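Local coordinates for C protein alpha-antigen (Streptococcus agalactiae, PDB 1YWM) that is a peptidoglycan-anchored surface protein, represented here by its N-terminal domain, that may play a role in both virulence and immunity, at residues 21-26 and 111-115; 55-59 and 91-95; 84-90 and 118-122. One frame throughout, in Å; residues are numbered along the deposited sequence.

Contact 1 (21-26 and 111-115); sequences IPGSAA and IDIVS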
loop_
_atom_site.group_PDB
_atom_site.type_symbol
_atom_site.label_atom_id
_atom_site.label_comp_id
_atom_site.label_asym_id
_atom_site.label_seq_id
_atom_site.Cartn_x
_atom_site.Cartn_y
_atom_site.Cartn_z
ATOM N N ILE A 21 3.215 15.387 18.969
ATOM C CA ILE A 21 3.023 15.168 20.397
ATOM C C ILE A 21 3.888 16.166 21.173
ATOM O O ILE A 21 5.090 16.288 20.897
ATOM C CB ILE A 21 3.393 13.726 20.770
ATOM C CG1 ILE A 21 2.681 12.731 19.838
ATOM C CG2 ILE A 21 3.060 13.447 22.231
ATOM C CD1 ILE A 21 3.444 11.416 19.646
ATOM N N PRO A 22 3.276 16.905 22.101
ATOM C CA PRO A 22 4.009 17.905 22.895
ATOM C C PRO A 22 5.266 17.308 23.517
ATOM O O PRO A 22 5.191 16.269 24.198
ATOM C CB PRO A 22 3.013 18.290 23.998
ATOM C CG PRO A 22 1.661 18.023 23.401
ATOM C CD PRO A 22 1.842 16.854 22.456
ATOM N N GLY A 23 6.408 17.931 23.248
ATOM C CA GLY A 23 7.667 17.490 23.821
ATOM C C GLY A 23 8.381 16.398 23.036
ATOM O O GLY A 23 9.531 16.107 23.327
ATOM N N SER A 24 7.716 15.798 22.046
ATOM C CA SER A 24 8.329 14.698 21.264
ATOM C C SER A 24 9.402 15.170 20.307
ATOM O O SER A 24 9.275 16.226 19.692
ATOM C CB SER A 24 7.286 13.890 20.457
ATOM O OG SER A 24 7.928 12.908 19.640
ATOM N N ALA A 25 10.441 14.352 20.144
ATOM C CA ALA A 25 11.519 14.689 19.224
ATOM C C ALA A 25 11.275 14.105 17.834
ATOM O O ALA A 25 12.147 14.172 16.953
ATOM C CB ALA A 25 12.844 14.184 19.795
ATOM N N ALA A 26 10.101 13.505 17.635
ATOM C CA ALA A 26 9.780 12.903 16.337
ATOM C C ALA A 26 8.428 13.397 15.843
ATOM O O ALA A 26 7.543 13.697 16.635
ATOM C CB ALA A 26 9.774 11.374 16.420
ATOM N N ILE A 111 7.914 8.989 28.673
ATOM C CA ILE A 111 8.842 8.432 27.681
ATOM C C ILE A 111 8.337 8.835 26.316
ATOM O O ILE A 111 7.126 8.766 26.069
ATOM C CB ILE A 111 8.904 6.893 27.798
ATOM C CG1 ILE A 111 9.412 6.443 29.188
ATOM C CG2 ILE A 111 9.781 6.294 26.705
ATOM C CD1 ILE A 111 10.891 6.609 29.349
ATOM N N ASP A 112 9.255 9.282 25.458
ATOM C CA ASP A 112 8.938 9.695 24.099
ATOM C C ASP A 112 8.730 8.486 23.190
ATOM O O ASP A 112 9.689 7.861 22.751
ATOM C CB ASP A 112 10.093 10.538 23.570
ATOM C CG ASP A 112 9.743 11.316 22.344
ATOM O OD1 ASP A 112 8.648 11.088 21.748
ATOM O OD2 ASP A 112 10.538 12.170 21.896
ATOM N N ILE A 113 7.470 8.127 22.938
ATOM C CA ILE A 113 7.187 7.147 21.900
ATOM C C ILE A 113 6.122 7.726 20.956
ATOM O O ILE A 113 5.283 8.540 21.365
ATOM C CB ILE A 113 6.723 5.784 22.484
ATOM C CG1 ILE A 113 5.358 5.863 23.183
ATOM C CG2 ILE A 113 7.811 5.170 23.408
ATOM C CD1 ILE A 113 4.779 4.438 23.531
ATOM N N VAL A 114 6.165 7.328 19.689
ATOM C CA VAL A 114 5.176 7.853 18.736
ATOM C C VAL A 114 4.417 6.660 18.205
ATOM O O VAL A 114 4.990 5.837 17.526
ATOM C CB VAL A 114 5.817 8.632 17.592
ATOM C CG1 VAL A 114 4.722 9.172 16.602
ATOM C CG2 VAL A 114 6.672 9.804 18.138
ATOM N N SER A 115 3.138 6.570 18.567
ATOM C CA SER A 115 2.294 5.430 18.214
ATOM C C SER A 115 1.441 5.807 17.017
ATOM O O SER A 115 0.852 6.889 17.007
ATOM C CB SER A 115 1.355 5.108 19.379
ATOM O OG SER A 115 2.101 4.927 20.562
#
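With CG trans to the backbone nitrogen (chi1 -165°), Asp-112 carries its carboxylate into the loop 21-26, where Ser-24 meets it with a hydroxyl set trans in the same sense (chi1 176°). The two carboxylate oxygens take different partners. OD2 of Asp-112 accepts from the backbone N of Ala-25 at 2.8 Å through a nearly straight bond (168° at the hydrogen), which arrives on its syn lone pair, the side facing the other oxygen. OD1 of Asp-112 lies 2.9 Å from Ser-24 OG, a hydrogen-bonding distance, although that hydroxyl has a second possible acceptor nearby. Ser-24 OG is also an acceptor itself, receiving the N-H of Ala-26 at 3.0 Å, and this fixes the hydroxyl beside the carboxylate. His-104 ND1, from the connection that leads into strand 113-121, bonds OD2 as well, so the buried acid is held by two separate loops.

Beside this polar group, Val-114 provides the apolar half of the contact. Its CG2 packs on Ala-26 CB at 3.9 Å, while Ile-21 reaches back obliquely to bring CD1 within 3.9 Å of the same Val-114 CG2. Ser-24 N bonds Ile-21 O at 2.9 Å and closes the turn from Ile-21 to Ser-24; Gly-23, with its positive phi, takes the third position of that turn. The whole is a type II beta turn running into an ST turn, bonded by an aspartate just before strand 113-121, and it ties the lead-in to strand 26-28 to the larger sheet of the fibronectin-like beta sandwich.

Contact 2 (55-59 and 91-95); sequences PLQLI and SLTYN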
loop_
_atom_site.group_PDB
_atom_site.type_symbol
_atom_site.label_atom_id
_atom_site.label_comp_id
_atom_site.label_asym_id
_atom_site.label_seq_id
_atom_site.Cartn_x
_atom_site.Cartn_y
_atom_site.Cartn_z
ATOM N N PRO A 55 10.451 2.079 7.371
ATOM C CA PRO A 55 9.571 2.802 8.304
ATOM C C PRO A 55 10.220 4.046 8.903
ATOM O O PRO A 55 9.502 5.008 9.226
ATOM C CB PRO A 55 9.262 1.770 9.396
ATOM C CG PRO A 55 9.414 0.430 8.681
ATOM C CD PRO A 55 10.633 0.663 7.754
ATOM N N LEU A 56 11.547 4.049 9.023
ATOM C CA LEU A 56 12.236 5.245 9.554
ATOM C C LEU A 56 12.084 6.458 8.674
ATOM O O LEU A 56 12.204 7.600 9.134
ATOM C CB LEU A 56 13.710 4.967 9.857
ATOM C CG LEU A 56 14.003 3.997 11.014
ATOM C CD1 LEU A 56 15.520 3.858 11.256
ATOM C CD2 LEU A 56 13.273 4.400 12.302
ATOM N N GLN A 57 11.797 6.233 7.391
ATOM C CA GLN A 57 11.616 7.363 6.489
ATOM C C GLN A 57 10.239 8.014 6.659
ATOM O O GLN A 57 9.992 9.074 6.096
ATOM C CB GLN A 57 11.905 6.955 5.026
ATOM C CG GLN A 57 13.393 6.653 4.783
ATOM C CD GLN A 57 13.697 6.075 3.410
ATOM O OE1 GLN A 57 12.851 6.084 2.514
ATOM N NE2 GLN A 57 14.916 5.566 3.246
ATOM N N LEU A 58 9.374 7.419 7.489
ATOM C CA LEU A 58 8.026 7.950 7.695
ATOM C C LEU A 58 7.973 8.948 8.839
ATOM O O LEU A 58 6.921 9.510 9.133
ATOM C CB LEU A 58 7.027 6.803 7.924
ATOM C CG LEU A 58 7.032 5.699 6.840
ATOM C CD1 LEU A 58 6.046 4.573 7.208
ATOM C CD2 LEU A 58 6.667 6.320 5.484
ATOM N N ILE A 59 9.113 9.176 9.488
ATOM C CA ILE A 59 9.149 10.157 10.568
ATOM C C ILE A 59 10.274 11.155 10.393
ATOM O O ILE A 59 11.256 10.879 9.700
ATOM C CB ILE A 59 9.268 9.481 11.927
ATOM C CG1 ILE A 59 10.493 8.563 11.965
ATOM C CG2 ILE A 59 7.961 8.772 12.291
ATOM C CD1 ILE A 59 11.190 8.624 13.283
ATOM N N SER A 91 -0.044 -2.187 14.825
ATOM C CA SER A 91 0.426 -0.880 15.233
ATOM C C SER A 91 1.888 -0.739 14.857
ATOM O O SER A 91 2.616 -1.751 14.630
ATOM C CB SER A 91 0.223 -0.661 16.747
ATOM O OG SER A 91 1.192 -1.417 17.477
ATOM N N LEU A 92 2.276 0.525 14.730
ATOM C CA LEU A 92 3.623 0.940 14.392
ATOM C C LEU A 92 3.999 1.965 15.471
ATOM O O LEU A 92 3.245 2.917 15.729
ATOM C CB LEU A 92 3.667 1.555 12.975
ATOM C CG LEU A 92 4.921 2.363 12.546
ATOM C CD1 LEU A 92 6.275 1.608 12.696
ATOM C CD2 LEU A 92 4.785 2.889 11.122
ATOM N N THR A 93 5.130 1.729 16.142
ATOM C CA THR A 93 5.575 2.642 17.194
ATOM C C THR A 93 7.020 3.009 16.931
ATOM O O THR A 93 7.782 2.152 16.562
ATOM C CB THR A 93 5.503 1.953 18.558
ATOM O OG1 THR A 93 4.147 1.583 18.834
ATOM C CG2 THR A 93 5.881 2.961 19.686
ATOM N N TYR A 94 7.368 4.279 17.144
ATOM C CA TYR A 94 8.740 4.708 17.059
ATOM C C TYR A 94 9.158 5.000 18.504
ATOM O O TYR A 94 8.568 5.847 19.170
ATOM C CB TYR A 94 8.835 5.959 16.209
ATOM C CG TYR A 94 8.476 5.683 14.765
ATOM C CD1 TYR A 94 9.445 5.228 13.865
ATOM C CD2 TYR A 94 7.154 5.801 14.334
ATOM C CE1 TYR A 94 9.115 4.956 12.504
ATOM C CE2 TYR A 94 6.803 5.523 12.985
ATOM C CZ TYR A 94 7.793 5.112 12.089
ATOM O OH TYR A 94 7.452 4.878 10.766
ATOM N N ASN A 95 10.143 4.268 18.974
ATOM C CA ASN A 95 10.736 4.540 20.287
ATOM C C ASN A 95 11.897 5.503 20.036
ATOM O O ASN A 95 12.740 5.223 19.213
ATOM C CB ASN A 95 11.206 3.208 20.911
ATOM C CG ASN A 95 10.005 2.300 21.303
ATOM O OD1 ASN A 95 8.960 2.800 21.692
ATOM N ND2 ASN A 95 10.155 0.981 21.152
#
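Tyr-94 carries most of the contact with the 3-10 segment 55-58 and with Ile-59 just after it. Its CB points toward that segment, and the ring leaves it with CG beside the backbone N and trans to the carbonyl carbon (chi1 -66°), which sends it inward from strand 88-97. Ile-59 lies over one face of the ring: its CG2 sits 3.6 Å from the ring centroid and only 14° off the normal, a CH-pi contact. At the ring's base, CG of Tyr-94 is 4.0 Å from that methyl, while CD1 of Tyr-94 has Ile-59 CD1 at 3.9 Å; the two side chains run past each other in opposite directions.

The tyrosine thus spans the interior of a beta sandwich, from a central strand of the six-stranded sheet to the connection entering strand 59-61 of the two-stranded one. Farther out, CE1 of Tyr-94 meets Leu-56 CD2 edge-on at 4.2 Å. At the tip, OH donates to Pro-55 O across a short 2.6 Å, approaching from 41° above the carbonyl plane. Leu-58 N bonds the same Pro-55 O from the opposite face of that plane at 3.0 Å, so one carbonyl serves both the 3-10 turn and the tyrosine. Leu-58 also lays its CB 3.5 Å from Tyr-94 OH, adding an apolar neighbour to the buried hydroxyl. Two residues back along the strand, Leu-92 extends the apolar surface loosely, its CD2 standing 4.4 Å from Leu-58 CD1, and Tyr-69 of strand 66-73 packs against Pro-55.

Contact 3 (84-90 and 118-122); sequences LQSTGRA and LTIYD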
loop_
_atom_site.group_PDB
_atom_site.type_symbol
_atom_site.label_atom_id
_atom_site.label_comp_id
_atom_site.label_asym_id
_atom_site.label_seq_id
_atom_site.Cartn_x
_atom_site.Cartn_y
_atom_site.Cartn_z
ATOM N N LEU A 84 6.866 -8.730 8.437
ATOM C CA LEU A 84 5.419 -8.635 8.275
ATOM C C LEU A 84 4.988 -9.597 7.163
ATOM O O LEU A 84 5.510 -9.543 6.065
ATOM C CB LEU A 84 4.974 -7.216 7.915
ATOM C CG LEU A 84 5.272 -6.153 8.986
ATOM C CD1 LEU A 84 4.739 -4.839 8.549
ATOM C CD2 LEU A 84 4.673 -6.570 10.355
ATOM N N GLN A 85 4.044 -10.464 7.464
ATOM C CA GLN A 85 3.650 -11.500 6.488
ATOM C C GLN A 85 2.142 -11.668 6.394
ATOM O O GLN A 85 1.636 -12.390 5.533
ATOM C CB GLN A 85 4.287 -12.844 6.840
ATOM C CG GLN A 85 5.825 -12.866 6.822
ATOM C CD GLN A 85 6.417 -12.836 5.418
ATOM O OE1 GLN A 85 5.941 -13.537 4.522
ATOM N NE2 GLN A 85 7.462 -12.025 5.226
ATOM N N SER A 86 1.427 -11.007 7.275
ATOM C CA SER A 86 -0.030 -11.134 7.318
ATOM C C SER A 86 -0.652 -9.758 7.204
ATOM O O SER A 86 -0.116 -8.794 7.747
ATOM C CB SER A 86 -0.458 -11.766 8.649
ATOM O OG SER A 86 -0.009 -13.108 8.723
ATOM N N THR A 87 -1.792 -9.667 6.525
ATOM C CA THR A 87 -2.516 -8.405 6.413
ATOM C C THR A 87 -3.501 -8.201 7.557
ATOM O O THR A 87 -3.843 -9.133 8.271
ATOM C CB THR A 87 -3.283 -8.325 5.081
ATOM O OG1 THR A 87 -4.195 -9.427 5.020
ATOM C CG2 THR A 87 -2.339 -8.526 3.898
ATOM N N GLY A 88 -3.972 -6.973 7.714
ATOM C CA GLY A 88 -4.872 -6.665 8.796
ATOM C C GLY A 88 -4.372 -5.458 9.571
ATOM O O GLY A 88 -3.430 -4.755 9.140
ATOM N N ARG A 89 -5.026 -5.221 10.703
ATOM C CA ARG A 89 -4.724 -4.098 11.574
ATOM C C ARG A 89 -3.555 -4.457 12.507
ATOM O O ARG A 89 -3.400 -5.604 12.933
ATOM C CB ARG A 89 -5.961 -3.729 12.404
ATOM C CG ARG A 89 -5.805 -2.421 13.162
ATOM C CD ARG A 89 -6.898 -2.158 14.190
ATOM N NE ARG A 89 -7.486 -0.823 14.074
ATOM C CZ ARG A 89 -8.292 -0.438 13.084
ATOM N NH1 ARG A 89 -8.605 -1.282 12.108
ATOM N NH2 ARG A 89 -8.785 0.793 13.066
ATOM N N ALA A 90 -2.736 -3.461 12.801
ATOM C CA ALA A 90 -1.544 -3.672 13.620
ATOM C C ALA A 90 -1.204 -2.300 14.186
ATOM O O ALA A 90 -1.983 -1.349 14.042
ATOM C CB ALA A 90 -0.412 -4.235 12.754
ATOM N N LEU A 118 -1.883 1.299 12.168
ATOM C CA LEU A 118 -1.260 0.710 10.975
ATOM C C LEU A 118 -2.259 -0.231 10.279
ATOM O O LEU A 118 -2.891 -1.072 10.916
ATOM C CB LEU A 118 0.009 -0.079 11.334
ATOM C CG LEU A 118 0.648 -0.882 10.195
ATOM C CD1 LEU A 118 1.050 0.136 9.076
ATOM C CD2 LEU A 118 1.881 -1.682 10.709
ATOM N N THR A 119 -2.357 -0.094 8.964
ATOM C CA THR A 119 -3.122 -1.020 8.147
ATOM C C THR A 119 -2.156 -1.760 7.232
ATOM O O THR A 119 -1.430 -1.124 6.469
ATOM C CB THR A 119 -4.091 -0.194 7.268
ATOM O OG1 THR A 119 -5.084 0.396 8.101
ATOM C CG2 THR A 119 -4.896 -1.146 6.280
ATOM N N ILE A 120 -2.118 -3.084 7.305
ATOM C CA ILE A 120 -1.228 -3.819 6.428
ATOM C C ILE A 120 -2.102 -4.452 5.337
ATOM O O ILE A 120 -3.132 -5.043 5.628
ATOM C CB ILE A 120 -0.458 -4.931 7.179
ATOM C CG1 ILE A 120 0.413 -4.334 8.316
ATOM C CG2 ILE A 120 0.409 -5.687 6.208
ATOM C CD1 ILE A 120 0.917 -5.406 9.278
ATOM N N TYR A 121 -1.666 -4.329 4.095
ATOM C CA TYR A 121 -2.417 -4.909 2.983
ATOM C C TYR A 121 -1.435 -5.504 2.013
ATOM O O TYR A 121 -0.228 -5.415 2.214
ATOM C CB TYR A 121 -3.312 -3.849 2.339
ATOM C CG TYR A 121 -2.626 -2.700 1.598
ATOM C CD1 TYR A 121 -2.043 -1.632 2.290
ATOM C CD2 TYR A 121 -2.594 -2.660 0.195
ATOM C CE1 TYR A 121 -1.446 -0.549 1.599
ATOM C CE2 TYR A 121 -1.999 -1.586 -0.501
ATOM C CZ TYR A 121 -1.441 -0.536 0.200
ATOM O OH TYR A 121 -0.849 0.525 -0.440
ATOM N N ASP A 122 -1.938 -6.154 0.972
ATOM C CA ASP A 122 -1.036 -6.795 0.032
ATOM C C ASP A 122 -1.700 -6.725 -1.326
ATOM O O ASP A 122 -2.727 -7.383 -1.535
ATOM C CB ASP A 122 -0.828 -8.249 0.403
ATOM C CG ASP A 122 0.287 -8.883 -0.372
ATOM O OD1 ASP A 122 0.796 -8.254 -1.335
ATOM O OD2 ASP A 122 0.764 -9.980 -0.046
#
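Gly-88 and Ile-120 face each other as an antiparallel hydrogen-bonded pair: Gly-88 N gives to Ile-120 O at 3.0 Å, and Ile-120 N returns the bond to Gly-88 O at 2.8 Å. Ala-90 and Leu-118 form the next such pair. There Ala-90 N reaches Leu-118 O at 3.0 Å, whereas the return bond from Leu-118 N to Ala-90 O stretches to 3.2 Å and is bent to 141°. Arg-89 and Thr-119, the non-hydrogen-bonded pair between them, turn their side chains to the other face of the sheet.

On the face of Ala-90 and Leu-118, Ile-120 is the central side chain. Its CG1 lies beside the backbone N (chi1 -60°), and CD1 at its end packs between Ala-90 CB at 3.9 Å and Leu-84 CD1, also at 3.9 Å. The other branch, CG2 of Ile-120, rests 3.5 Å from Ser-86 O, a carbonyl that Gln-73 NE2 bonds from strand 66-73. Beyond the Gly-88 and Ile-120 pair, Thr-87 lays its CG2 3.8 Å from the CB of Asp-122, the first residue past strand 113-121.

Farther out, Phe-71 of strand 66-73 and Leu-45 of helix 45-49 both touch Leu-84. Strand 40-44 pairs with the other edge of strand 113-121, and Gln-168 of helix 168-182 bonds Asp-122 N, placing this end of the sheet against the three-helix bundle.

All three contacts involve the central pair of strands 88-97 and 113-121. Contacts 1 and 2 use one strand each and join it to chain outside the larger sheet; contact 3 is the pairing of the two. Contacts 1 and 2 are largely buried and adjoin through the backbone of Val-114 and Tyr-94, whereas contact 3 is partly exposed and lies about 24 Å from contact 1, centre to centre, near the helices. The chemistry follows: a buried carboxylate gripping a turn in contact 1, an aromatic ring with a buried hydroxyl in contact 2, and mainly backbone hydrogen bonding with isoleucine packing in contact 3. Contact 2 is nested within the loop closed by contact 1.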